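PDB 4P0D: trypsin-resistant surface T6 protein from Streptococcus pyogenes serotype M6, which serves as the backbone pilin of the bacterium, a surface antigen that probably polymerises by sortase action into the shaft of cell-wall-anchored pili. Local coordinates for residues Val171-Leu176 / Ser260-Val265; Lys152-Thr157 / Lys314-Tyr319; Asp196-Gly201 / Val239-Asn244; Lys163-Leu168 / Gln364-Lys369. The protein carries 1 engineered substitution. All blocks are in the same frame, centred on the assembly; numbering follows the deposited sequence. Where two conformers were deposited one is given.

Contacts 1, 2 and 3 lie close together in the middle part of the elongated chain, and contact 4 leads from there toward the prealbumin-like part. Centres lie about 9 Å apart for contacts 1 and 2, about 11 Å for 1 and 3, and about 22 Å for 3 and 4. In sequence, 152-157, 163-168, 171-176 and 196-201 come first, followed by 239-244, 260-265, 314-319 and 364-369. Contacts 1 and 3 therefore fall within the span of contact 2, whereas contacts 2 and 4 interleave. Strand 139-155 neighbours strand 171-179, which ties contacts 1 and 2 together, and Tyr261, Lys152 and Asp196 bring contacts 1, 2 and 3 to the Lys152-Asn278 isopeptide cross-link of the middle domain.

Contact 1 of 4, residues Val171-Leu176 / Ser260-Val265; sequences VLSYSL and SYKAVV
Tyr174 and Tyr261 face each other across an antiparallel strand pair of the Cna-B-like, Ig-type middle domain. The ladder is regular: four backbone hydrogen bonds join Leu172 to Ala263 and Tyr174 to Tyr261, and the bond from Leu172 N to Ala263 O is 2.7 Å long and nearly straight at 173°. Side chains alternate between the two sides, with Leu172, Tyr174, Tyr261 and Ala263 on the buried face and Val171, Ser173, Lys262 and Val264 on the other.

Tyr261 shows how the inner face is filled. From its CB, the chain turns with CG between the backbone N and the carbonyl carbon (chi1 44°). The ring beyond lies with one face against Tyr174 CB, which stands toward the rim, 3.6 Å from Tyr261 CE2. On that same flank, CD2 also meets Tyr174 CB, at 3.9 Å. The other flank belongs to Leu176: Tyr261 CE1 lies 3.8 Å from Leu176 CD1, which approaches at the ring edge, and CZ touches both neighbours. The two tyrosine rings are near parallel, at 13°, but slid so far that their centroids are 5.9 Å apart. This is therefore packing of a CB against a ring face, a CH-pi contact, with little ring overlap. At the tip, Tyr261 OH touches Leu176 CD1 at 3.6 Å and is satisfied by a hydrogen bond with Asp196 OD2.

On the outer face, Lys262 runs extended past its neighbours, and its CD comes to 3.8 Å from Val171 CG1.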
loop_
_atom_site.group_PDB
_atom_site.type_symbol
_atom_site.label_atom_id
_atom_site.label_comp_id
_atom_site.label_asym_id
_atom_site.label_seq_id
_atom_site.Cartn_x
_atom_site.Cartn_y
_atom_site.Cartn_z
ATOM N N VAL A 171 -1.047 -5.398 -18.125
ATOM C CA VAL A 171 -0.332 -4.364 -17.378
ATOM C C VAL A 171 -1.339 -3.591 -16.522
ATOM O O VAL A 171 -2.345 -3.056 -17.014
ATOM C CB VAL A 171 0.453 -3.412 -18.300
ATOM C CG1 VAL A 171 0.898 -2.157 -17.578
ATOM C CG2 VAL A 171 1.662 -4.128 -18.890
ATOM N N LEU A 172 -1.058 -3.546 -15.228
ATOM C CA LEU A 172 -1.922 -2.855 -14.269
ATOM C C LEU A 172 -1.253 -1.574 -13.796
ATOM O O LEU A 172 -0.030 -1.564 -13.546
ATOM C CB LEU A 172 -2.204 -3.777 -13.082
ATOM C CG LEU A 172 -2.886 -5.106 -13.422
ATOM C CD1 LEU A 172 -3.245 -5.860 -12.167
ATOM C CD2 LEU A 172 -4.142 -4.888 -14.230
ATOM N N SER A 173 -2.040 -0.516 -13.665
ATOM C CA SER A 173 -1.524 0.822 -13.381
ATOM C C SER A 173 -2.001 1.235 -11.999
ATOM O O SER A 173 -3.185 1.403 -11.771
ATOM C CB SER A 173 -1.994 1.830 -14.428
ATOM O OG SER A 173 -1.460 1.478 -15.700
ATOM N N TYR A 174 -1.050 1.395 -11.095
ATOM C CA TYR A 174 -1.330 1.736 -9.719
ATOM C C TYR A 174 -0.992 3.207 -9.469
ATOM O O TYR A 174 -0.088 3.774 -10.077
ATOM C CB TYR A 174 -0.488 0.873 -8.800
ATOM C CG TYR A 174 -0.810 -0.595 -8.821
ATOM C CD1 TYR A 174 -0.227 -1.449 -9.754
ATOM C CD2 TYR A 174 -1.686 -1.139 -7.897
ATOM C CE1 TYR A 174 -0.516 -2.799 -9.753
ATOM C CE2 TYR A 174 -1.984 -2.492 -7.894
ATOM C CZ TYR A 174 -1.400 -3.314 -8.817
ATOM O OH TYR A 174 -1.698 -4.646 -8.789
ATOM N N SER A 175 -1.735 3.806 -8.555
ATOM C CA SER A 175 -1.565 5.209 -8.188
ATOM C C SER A 175 -1.778 5.394 -6.685
ATOM O O SER A 175 -2.682 4.785 -6.096
ATOM C CB SER A 175 -2.518 6.094 -8.987
ATOM O OG SER A 175 -3.863 5.793 -8.702
ATOM N N LEU A 176 -0.921 6.209 -6.080
ATOM C CA LEU A 176 -0.997 6.497 -4.662
ATOM C C LEU A 176 -1.218 7.977 -4.475
ATOM O O LEU A 176 -0.582 8.795 -5.143
ATOM C CB LEU A 176 0.300 6.126 -3.967
ATOM C CG LEU A 176 0.769 4.686 -3.967
ATOM C CD1 LEU A 176 2.164 4.597 -3.347
ATOM C CD2 LEU A 176 -0.207 3.806 -3.203
ATOM N N SER A 260 2.780 7.129 -9.256
ATOM C CA SER A 260 2.215 6.112 -10.124
ATOM C C SER A 260 3.251 5.059 -10.481
ATOM O O SER A 260 4.455 5.325 -10.481
ATOM C CB SER A 260 1.631 6.764 -11.379
ATOM O OG SER A 260 0.548 7.549 -10.962
ATOM N N TYR A 261 2.778 3.850 -10.749
ATOM C CA TYR A 261 3.651 2.765 -11.181
ATOM C C TYR A 261 2.846 1.618 -11.774
ATOM O O TYR A 261 1.632 1.553 -11.624
ATOM C CB TYR A 261 4.536 2.270 -10.042
ATOM C CG TYR A 261 3.827 2.086 -8.725
ATOM C CD1 TYR A 261 3.611 3.160 -7.863
ATOM C CD2 TYR A 261 3.378 0.827 -8.328
ATOM C CE1 TYR A 261 2.963 2.987 -6.642
ATOM C CE2 TYR A 261 2.730 0.646 -7.120
ATOM C CZ TYR A 261 2.535 1.713 -6.279
ATOM O OH TYR A 261 1.898 1.497 -5.070
ATOM N N LYS A 262 3.536 0.724 -12.461
ATOM C CA LYS A 262 2.875 -0.358 -13.157
ATOM C C LYS A 262 3.431 -1.687 -12.758
ATOM O O LYS A 262 4.585 -1.778 -12.363
ATOM C CB LYS A 262 3.085 -0.192 -14.646
ATOM C CG LYS A 262 2.333 0.974 -15.248
ATOM C CD LYS A 262 2.729 1.034 -16.708
ATOM C CE LYS A 262 2.011 2.106 -17.481
ATOM N NZ LYS A 262 2.539 2.003 -18.883
ATOM N N ALA A 263 2.621 -2.728 -12.910
ATOM C CA ALA A 263 3.088 -4.079 -12.826
ATOM C C ALA A 263 2.367 -4.944 -13.852
ATOM O O ALA A 263 1.282 -4.596 -14.309
ATOM C CB ALA A 263 2.912 -4.622 -11.425
ATOM N N VAL A 264 2.977 -6.060 -14.241
ATOM C CA VAL A 264 2.371 -6.952 -15.235
ATOM C C VAL A 264 2.111 -8.348 -14.661
ATOM O O VAL A 264 2.986 -8.952 -14.025
ATOM C CB VAL A 264 3.253 -7.086 -16.490
ATOM C CG1 VAL A 264 4.561 -7.764 -16.137
ATOM C CG2 VAL A 264 2.519 -7.859 -17.576
ATOM N N VAL A 265 0.916 -8.863 -14.938
ATOM C CA VAL A 265 0.431 -10.108 -14.346
ATOM C C VAL A 265 1.253 -11.224 -14.976
ATOM O O VAL A 265 1.349 -11.308 -16.202
ATOM C CB VAL A 265 -1.084 -10.309 -14.622
ATOM C CG1 VAL A 265 -1.610 -11.607 -14.005
ATOM C CG2 VAL A 265 -1.886 -9.138 -14.100
#

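Contact 2 of 4, residues Lys152-Thr157 / Lys314-Tyr319; sequences KKVTGT and KIVYTY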
loop_
_atom_site.group_PDB
_atom_site.type_symbol
_atom_site.label_atom_id
_atom_site.label_comp_id
_atom_site.label_asym_id
_atom_site.label_seq_id
_atom_site.Cartn_x
_atom_site.Cartn_y
_atom_site.Cartn_z
ATOM N N LYS A 152 -4.662 3.897 -2.294
ATOM C CA LYS A 152 -4.162 3.269 -3.495
ATOM C C LYS A 152 -5.295 2.879 -4.434
ATOM O O LYS A 152 -6.326 2.343 -4.012
ATOM C CB LYS A 152 -3.322 2.038 -3.180
ATOM C CG LYS A 152 -2.730 1.409 -4.443
ATOM C CD LYS A 152 -1.482 0.587 -4.211
ATOM C CE LYS A 152 -1.825 -0.804 -3.707
ATOM N NZ LYS A 152 -0.780 -1.831 -3.983
ATOM N N LYS A 153 -5.076 3.141 -5.716
ATOM C CA LYS A 153 -6.009 2.772 -6.749
ATOM C C LYS A 153 -5.294 1.966 -7.837
ATOM O O LYS A 153 -4.082 2.092 -8.021
ATOM C CB LYS A 153 -6.620 4.023 -7.370
ATOM C CG LYS A 153 -7.634 4.767 -6.510
ATOM C CD LYS A 153 -8.023 6.052 -7.234
ATOM C CE LYS A 153 -8.826 7.009 -6.366
ATOM N NZ LYS A 153 -10.296 6.822 -6.530
ATOM N N VAL A 154 -6.065 1.146 -8.545
ATOM C CA VAL A 154 -5.563 0.367 -9.659
ATOM C C VAL A 154 -6.506 0.493 -10.853
ATOM O O VAL A 154 -7.724 0.547 -10.696
ATOM C CB VAL A 154 -5.288 -1.116 -9.294
ATOM C CG1 VAL A 154 -6.551 -1.874 -8.908
ATOM C CG2 VAL A 154 -4.572 -1.823 -10.431
ATOM N N THR A 155 -5.921 0.588 -12.045
ATOM C CA THR A 155 -6.702 0.559 -13.272
ATOM C C THR A 155 -6.025 -0.394 -14.241
ATOM O O THR A 155 -4.913 -0.847 -13.983
ATOM C CB THR A 155 -6.813 1.949 -13.889
ATOM O OG1 THR A 155 -5.493 2.458 -14.159
ATOM C CG2 THR A 155 -7.579 2.889 -12.922
ATOM N N GLY A 156 -6.714 -0.724 -15.330
ATOM C CA GLY A 156 -6.224 -1.730 -16.285
ATOM C C GLY A 156 -6.915 -3.071 -16.086
ATOM O O GLY A 156 -6.666 -4.027 -16.824
ATOM N N THR A 157 -7.778 -3.114 -15.070
ATOM C CA THR A 157 -8.507 -4.296 -14.658
ATOM C C THR A 157 -9.908 -4.287 -15.262
ATOM O O THR A 157 -10.357 -3.278 -15.849
ATOM C CB THR A 157 -8.667 -4.309 -13.113
ATOM O OG1 THR A 157 -9.098 -3.015 -12.683
ATOM C CG2 THR A 157 -7.343 -4.664 -12.399
ATOM N N LYS A 314 -4.824 -3.112 -2.683
ATOM C CA LYS A 314 -5.840 -3.478 -3.670
ATOM C C LYS A 314 -5.598 -4.938 -4.042
ATOM O O LYS A 314 -4.461 -5.364 -4.224
ATOM C CB LYS A 314 -5.770 -2.579 -4.897
ATOM C CG LYS A 314 -6.059 -1.096 -4.626
ATOM C CD LYS A 314 -7.481 -0.811 -4.152
ATOM C CE LYS A 314 -8.538 -1.340 -5.106
ATOM N NZ LYS A 314 -9.905 -1.183 -4.543
ATOM N N ILE A 315 -6.655 -5.713 -4.120
ATOM C CA ILE A 315 -6.521 -7.115 -4.483
ATOM C C ILE A 315 -7.060 -7.215 -5.882
ATOM O O ILE A 315 -8.143 -6.679 -6.196
ATOM C CB ILE A 315 -7.307 -8.043 -3.528
ATOM C CG1 ILE A 315 -7.006 -7.713 -2.071
ATOM C CG2 ILE A 315 -6.989 -9.516 -3.803
ATOM C CD1 ILE A 315 -7.982 -8.376 -1.102
ATOM N N VAL A 316 -6.317 -7.889 -6.742
ATOM C CA VAL A 316 -6.800 -8.140 -8.070
ATOM C C VAL A 316 -6.928 -9.641 -8.255
ATOM O O VAL A 316 -6.084 -10.395 -7.797
ATOM C CB VAL A 316 -5.890 -7.492 -9.127
ATOM C CG1 VAL A 316 -6.391 -7.801 -10.513
ATOM C CG2 VAL A 316 -5.859 -5.976 -8.907
ATOM N N TYR A 317 -7.999 -10.045 -8.928
ATOM C CA TYR A 317 -8.374 -11.465 -9.046
ATOM C C TYR A 317 -8.196 -12.009 -10.469
ATOM O O TYR A 317 -8.269 -11.267 -11.450
ATOM C CB TYR A 317 -9.816 -11.631 -8.599
ATOM C CG TYR A 317 -10.013 -11.291 -7.144
ATOM C CD1 TYR A 317 -9.701 -12.213 -6.143
ATOM C CD2 TYR A 317 -10.468 -10.037 -6.754
ATOM C CE1 TYR A 317 -9.863 -11.903 -4.807
ATOM C CE2 TYR A 317 -10.636 -9.728 -5.410
ATOM C CZ TYR A 317 -10.332 -10.669 -4.450
ATOM O OH TYR A 317 -10.482 -10.363 -3.121
ATOM N N THR A 318 -7.947 -13.314 -10.573
ATOM C CA THR A 318 -7.982 -13.999 -11.865
ATOM C C THR A 318 -8.729 -15.310 -11.683
ATOM O O THR A 318 -8.818 -15.834 -10.564
ATOM C CB THR A 318 -6.572 -14.330 -12.418
ATOM O OG1 THR A 318 -5.990 -15.406 -11.665
ATOM C CG2 THR A 318 -5.647 -13.156 -12.327
ATOM N N TYR A 319 -9.219 -15.846 -12.801
ATOM C CA TYR A 319 -9.874 -17.148 -12.839
ATOM C C TYR A 319 -9.222 -18.001 -13.916
ATOM O O TYR A 319 -8.429 -17.514 -14.730
ATOM C CB TYR A 319 -11.358 -16.983 -13.189
ATOM C CG TYR A 319 -12.053 -15.906 -12.370
ATOM C CD1 TYR A 319 -12.236 -16.062 -10.999
ATOM C CD2 TYR A 319 -12.483 -14.722 -12.966
ATOM C CE1 TYR A 319 -12.848 -15.079 -10.237
ATOM C CE2 TYR A 319 -13.106 -13.729 -12.212
ATOM C CZ TYR A 319 -13.282 -13.908 -10.847
ATOM O OH TYR A 319 -13.890 -12.913 -10.092
#
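Lys152 and Lys314 pass each other in opposite directions beside an intramolecular isopeptide bond, the covalent cross-link characteristic of Ig-like Gram-positive pilin domains. No hydrogen bond joins the two segments; the first shell is van der Waals contact, mostly between aliphatic carbons, with one backbone carbonyl. Lys314 bends at both chi2 and chi3, and its methylenes lie against the backbone of the strand, with CD 3.4 Å from Lys152 O and CG 4.2 Å from Lys152 CG. Further along, Val154 points toward the other segment, and its CG1 meets Lys314 CB at 4.1 Å and Val316 CG2 at 4.2 Å. Thr157 closes this apolar row.

The second shell explains the position of Lys152. Its CG is anti to the backbone N (chi1 -177°) and the chain then bends at chi3. NZ is covalently linked to CG of Asn278 and also hydrogen-bonded to Asp196 OD2, an acidic residue placed as the acid is beside the isopeptide bonds of related pilins. The linked Asn278 in turn takes a hydrogen bond through OD1 from Lys314 N, so the same cross-linked group holds the start of the second segment. From the neighbouring strand 171-179, Leu176 touches Lys152 and Tyr174 touches Val154. Thr166 touches the Val316 side chain, and Asn276 ND2 hydrogen-bonds Val316 O.

Beyond the strand end, Thr157 CG2, beside its backbone N, reaches Val316 CG1 at 3.8 Å.

Contact 3 of 4, residues Asp196-Gly201 / Val239-Asn244; sequences DNMSEG and VNNGFN
Asp196 and Phe243 form the last hydrogen-bonded pair of two antiparallel strands, with Phe243 N 3.1 Å from Asp196 O. Phe243 CG lies between its backbone N and carbonyl carbon (chi1 70°). Asp196 N sits over the centre of the Phe243 ring, and Asp196 CB comes to 3.8 Å from Phe243 CE1. The Asp196 carboxylate leads away into the core, its OD1 bonded to Lys279 N, while OD2 takes Tyr261 OH and the isopeptide-linked Lys152 NZ.

At Gly242 the strands close tightly, its CA only 3.3 Å from Asp196 O. Past it the two chains are joined through asparagines. Asn197 OD1 accepts a weak bond from Asn241 N, 2.8 Å long but bent to 125°. Asn241, with CG anti to N (chi1 -165°), sends its amide alongside Met198. Its ND2 is 3.1 Å from Met198 O, approaching from above the carbonyl plane, and also bonds to Leu202 O; OD1 receives Phe204 N. Asn241 O accepts a straight bond from Met198 N (2.8 Å).

One backbone bond and the two asparagine side chains thus extend the contact beyond the paired strands, at the tight beta-hairpin connection between strands 231-238 and 242-247 of the Ig-like sandwich.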
loop_
_atom_site.group_PDB
_atom_site.type_symbol
_atom_site.label_atom_id
_atom_site.label_comp_id
_atom_site.label_asym_id
_atom_site.label_seq_id
_atom_site.Cartn_x
_atom_site.Cartn_y
_atom_site.Cartn_z
ATOM N N ASP A 196 5.858 0.121 -1.331
ATOM C CA ASP A 196 4.929 -0.910 -1.791
ATOM C C ASP A 196 5.721 -2.141 -2.151
ATOM O O ASP A 196 6.913 -2.056 -2.474
ATOM C CB ASP A 196 4.097 -0.413 -2.976
ATOM C CG ASP A 196 2.779 -1.182 -3.163
ATOM O OD1 ASP A 196 2.552 -2.210 -2.514
ATOM O OD2 ASP A 196 1.977 -0.766 -4.017
ATOM N N ASN A 197 5.076 -3.297 -2.019
ATOM C CA ASN A 197 5.617 -4.543 -2.534
ATOM C C ASN A 197 4.473 -5.349 -3.137
ATOM O O ASN A 197 3.423 -5.537 -2.526
ATOM C CB ASN A 197 6.329 -5.347 -1.444
ATOM C CG ASN A 197 7.301 -6.395 -2.013
ATOM O OD1 ASN A 197 8.136 -6.103 -2.867
ATOM N ND2 ASN A 197 7.209 -7.610 -1.510
ATOM N N MET A 198 4.681 -5.780 -4.360
ATOM C CA MET A 198 3.665 -6.506 -5.103
ATOM C C MET A 198 3.742 -7.975 -4.728
ATOM O O MET A 198 4.835 -8.506 -4.542
ATOM C CB MET A 198 3.931 -6.363 -6.599
ATOM C CG MET A 198 3.844 -4.953 -7.151
ATOM S SD MET A 198 2.132 -4.514 -7.454
ATOM C CE MET A 198 2.339 -2.746 -7.633
ATOM N N SER A 199 2.597 -8.643 -4.649
ATOM C CA SER A 199 2.588 -10.103 -4.468
ATOM C C SER A 199 3.239 -10.752 -5.686
ATOM O O SER A 199 3.424 -10.098 -6.730
ATOM C CB SER A 199 1.164 -10.629 -4.285
ATOM O OG SER A 199 0.357 -10.222 -5.376
ATOM N N GLU A 200 3.590 -12.029 -5.561
ATOM C CA GLU A 200 4.527 -12.618 -6.516
ATOM C C GLU A 200 3.968 -12.786 -7.921
ATOM O O GLU A 200 4.739 -12.865 -8.853
ATOM C CB GLU A 200 5.155 -13.932 -6.000
ATOM C CG GLU A 200 4.200 -15.101 -5.847
ATOM C CD GLU A 200 4.915 -16.446 -5.732
ATOM O OE1 GLU A 200 4.206 -17.460 -5.619
ATOM O OE2 GLU A 200 6.173 -16.506 -5.778
ATOM N N GLY A 201 2.646 -12.811 -8.067
ATOM C CA GLY A 201 2.004 -12.952 -9.375
ATOM C C GLY A 201 1.956 -11.677 -10.213
ATOM O O GLY A 201 1.367 -11.661 -11.299
ATOM N N VAL A 239 13.286 -2.255 -4.336
ATOM C CA VAL A 239 13.546 -3.230 -3.285
ATOM C C VAL A 239 12.523 -4.348 -3.398
ATOM O O VAL A 239 11.323 -4.096 -3.375
ATOM C CB VAL A 239 13.435 -2.593 -1.878
ATOM C CG1 VAL A 239 13.727 -3.622 -0.790
ATOM C CG2 VAL A 239 14.388 -1.416 -1.766
ATOM N N ASN A 240 13.024 -5.577 -3.498
ATOM C CA ASN A 240 12.209 -6.767 -3.773
ATOM C C ASN A 240 11.286 -6.529 -4.993
ATOM O O ASN A 240 11.770 -6.101 -6.031
ATOM C CB ASN A 240 11.470 -7.203 -2.505
ATOM C CG ASN A 240 12.428 -7.583 -1.387
ATOM O OD1 ASN A 240 13.297 -8.440 -1.562
ATOM N ND2 ASN A 240 12.284 -6.940 -0.235
ATOM N N ASN A 241 9.990 -6.773 -4.868
ATOM C CA ASN A 241 9.065 -6.601 -5.988
ATOM C C ASN A 241 8.303 -5.297 -5.788
ATOM O O ASN A 241 7.066 -5.272 -5.768
ATOM C CB ASN A 241 8.114 -7.796 -6.032
ATOM C CG ASN A 241 7.350 -7.907 -7.337
ATOM O OD1 ASN A 241 7.779 -7.436 -8.374
ATOM N ND2 ASN A 241 6.218 -8.569 -7.278
ATOM N N GLY A 242 9.056 -4.210 -5.584
ATOM C CA GLY A 242 8.458 -2.931 -5.229
ATOM C C GLY A 242 9.526 -1.866 -5.031
ATOM O O GLY A 242 10.583 -1.909 -5.669
ATOM N N PHE A 243 9.247 -0.923 -4.137
ATOM C CA PHE A 243 10.098 0.228 -3.935
ATOM C C PHE A 243 9.942 0.831 -2.546
ATOM O O PHE A 243 8.921 0.639 -1.870
ATOM C CB PHE A 243 9.773 1.312 -4.962
ATOM C CG PHE A 243 8.434 1.965 -4.757
ATOM C CD1 PHE A 243 7.278 1.401 -5.303
ATOM C CD2 PHE A 243 8.319 3.137 -4.005
ATOM C CE1 PHE A 243 6.044 1.994 -5.105
ATOM C CE2 PHE A 243 7.082 3.728 -3.812
ATOM C CZ PHE A 243 5.943 3.154 -4.355
ATOM N N ASN A 244 10.965 1.586 -2.165
ATOM C CA ASN A 244 10.891 2.546 -1.073
ATOM C C ASN A 244 11.178 3.922 -1.647
ATOM O O ASN A 244 12.003 4.063 -2.552
ATOM C CB ASN A 244 11.882 2.218 0.037
ATOM C CG ASN A 244 11.576 0.896 0.722
ATOM O OD1 ASN A 244 10.437 0.603 1.016
ATOM N ND2 ASN A 244 12.594 0.088 0.944
HETATM O O HOH W 1 9.494 -3.475 -1.468
#

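Contact 4 of 4, residues Lys163-Leu168 / Gln364-Lys369; sequences KKTTSL and QVSSGK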
loop_
_atom_site.group_PDB
_atom_site.type_symbol
_atom_site.label_atom_id
_atom_site.label_comp_id
_atom_site.label_asym_id
_atom_site.label_seq_id
_atom_site.Cartn_x
_atom_site.Cartn_y
_atom_site.Cartn_z
ATOM N N LYS A 163 -15.418 -6.857 -7.686
ATOM C CA LYS A 163 -14.086 -7.469 -7.756
ATOM C C LYS A 163 -13.331 -6.940 -8.964
ATOM O O LYS A 163 -13.843 -6.997 -10.076
ATOM C CB LYS A 163 -14.205 -8.982 -7.914
ATOM C CG LYS A 163 -14.943 -9.699 -6.793
ATOM C CD LYS A 163 -14.066 -9.841 -5.562
ATOM C CE LYS A 163 -14.676 -10.759 -4.495
ATOM N NZ LYS A 163 -16.133 -10.522 -4.290
ATOM N N LYS A 164 -12.112 -6.449 -8.768
ATOM C CA LYS A 164 -11.281 -6.110 -9.913
ATOM C C LYS A 164 -10.522 -7.342 -10.391
ATOM O O LYS A 164 -9.841 -7.988 -9.620
ATOM C CB LYS A 164 -10.368 -4.918 -9.597
ATOM C CG LYS A 164 -11.193 -3.649 -9.333
ATOM C CD LYS A 164 -10.370 -2.380 -9.296
ATOM C CE LYS A 164 -11.229 -1.177 -8.921
ATOM N NZ LYS A 164 -12.189 -0.776 -10.003
ATOM N N THR A 165 -10.680 -7.667 -11.674
ATOM C CA THR A 165 -10.091 -8.875 -12.243
ATOM C C THR A 165 -9.116 -8.557 -13.386
ATOM O O THR A 165 -9.164 -7.495 -13.986
ATOM C CB THR A 165 -11.176 -9.842 -12.759
ATOM O OG1 THR A 165 -11.762 -9.323 -13.956
ATOM C CG2 THR A 165 -12.277 -10.040 -11.711
ATOM N N THR A 166 -8.244 -9.501 -13.687
ATOM C CA THR A 166 -7.237 -9.306 -14.717
ATOM C C THR A 166 -6.849 -10.645 -15.352
ATOM O O THR A 166 -7.387 -11.710 -14.989
ATOM C CB THR A 166 -5.996 -8.614 -14.110
ATOM O OG1 THR A 166 -5.106 -8.203 -15.158
ATOM C CG2 THR A 166 -5.291 -9.541 -13.176
ATOM N N SER A 167 -5.901 -10.611 -16.278
ATOM C CA SER A 167 -5.497 -11.809 -16.984
ATOM C C SER A 167 -3.982 -11.838 -17.150
ATOM O O SER A 167 -3.308 -10.800 -17.030
ATOM C CB SER A 167 -6.207 -11.861 -18.328
ATOM O OG SER A 167 -5.781 -10.785 -19.164
ATOM N N LEU A 168 -3.446 -13.028 -17.406
ATOM C CA LEU A 168 -2.003 -13.200 -17.667
ATOM C C LEU A 168 -1.527 -12.252 -18.768
ATOM O O LEU A 168 -2.143 -12.154 -19.832
ATOM C CB LEU A 168 -1.699 -14.646 -18.072
ATOM C CG LEU A 168 -0.266 -14.942 -18.524
ATOM C CD1 LEU A 168 0.684 -14.806 -17.343
ATOM C CD2 LEU A 168 -0.200 -16.339 -19.100
ATOM N N GLN A 364 -4.457 -17.774 -16.744
ATOM C CA GLN A 364 -5.322 -16.886 -15.950
ATOM C C GLN A 364 -6.066 -15.842 -16.778
ATOM O O GLN A 364 -5.472 -15.130 -17.591
ATOM C CB GLN A 364 -4.510 -16.167 -14.870
ATOM C CG GLN A 364 -3.768 -17.046 -13.879
ATOM C CD GLN A 364 -2.364 -17.410 -14.325
ATOM O OE1 GLN A 364 -2.091 -17.495 -15.513
ATOM N NE2 GLN A 364 -1.472 -17.640 -13.373
ATOM N N VAL A 365 -7.364 -15.731 -16.527
ATOM C CA VAL A 365 -8.248 -14.868 -17.275
ATOM C C VAL A 365 -9.077 -13.949 -16.380
ATOM O O VAL A 365 -9.391 -14.287 -15.248
ATOM C CB VAL A 365 -9.197 -15.694 -18.179
ATOM C CG1 VAL A 365 -8.390 -16.568 -19.123
ATOM C CG2 VAL A 365 -10.177 -16.554 -17.372
ATOM N N SER A 366 -9.467 -12.802 -16.925
ATOM C CA SER A 366 -10.326 -11.864 -16.204
ATOM C C SER A 366 -11.776 -12.306 -16.343
ATOM O O SER A 366 -12.090 -13.166 -17.162
ATOM C CB SER A 366 -10.177 -10.480 -16.794
ATOM O OG SER A 366 -10.749 -10.427 -18.101
ATOM N N SER A 367 -12.671 -11.684 -15.584
ATOM C CA SER A 367 -14.092 -11.933 -15.765
ATOM C C SER A 367 -14.450 -11.620 -17.203
ATOM O O SER A 367 -13.892 -10.680 -17.799
ATOM C CB SER A 367 -14.918 -11.084 -14.806
ATOM O OG SER A 367 -14.755 -9.697 -15.068
ATOM N N GLY A 368 -15.338 -12.417 -17.791
ATOM C CA GLY A 368 -15.739 -12.200 -19.174
ATOM C C GLY A 368 -16.238 -13.444 -19.868
ATOM O O GLY A 368 -16.383 -14.502 -19.251
ATOM N N LYS A 369 -16.513 -13.311 -21.161
ATOM C CA LYS A 369 -16.998 -14.422 -21.992
ATOM C C LYS A 369 -15.842 -14.954 -22.831
ATOM O O LYS A 369 -15.070 -14.158 -23.410
ATOM C CB LYS A 369 -18.114 -13.955 -22.939
ATOM C CG LYS A 369 -19.297 -13.252 -22.266
#
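Residues Thr165-Leu168 and Gln364-Ser367 run roughly antiparallel, their end-to-end directions 150° apart, yet form no regular ladder: Leu168 N bonds to Gln364 O at 2.9 Å with an N-H...O angle of 168°, whereas Thr166 O lies 3.0 Å from Ser366 N at too poor an angle to bond.

The side chain of Thr165 takes over where the backbone pairing fails. With OG1 between the backbone N and the carbonyl carbon (chi1 72°), the hydroxyl oxygen faces the other segment and accepts twice: from Ser367 N at 3.0 Å and from Ser367 OG at 3.2 Å. A further bond joins this oxygen to Ile158 O, so one buried hydroxyl ties the short hairpin 158-165 to the loop leading into strand 368-376. Ser366 CB packs beside the same oxygen, 3.5 Å from Thr165 OG1.

At the far end, Gln364 bends at chi2, and its OE1 comes to 3.8 Å from Leu168 CB. The amide nitrogen turns elsewhere, to Asn267 O and Ala269 O. Ser167 adds its CB, 3.4 Å from Gln364 O.

Here residues 165-168, which lead from strand 163-165 into strand 171-179, meet the prealbumin-like part, forming a junction between it and the middle part of this modular three-domain pilin.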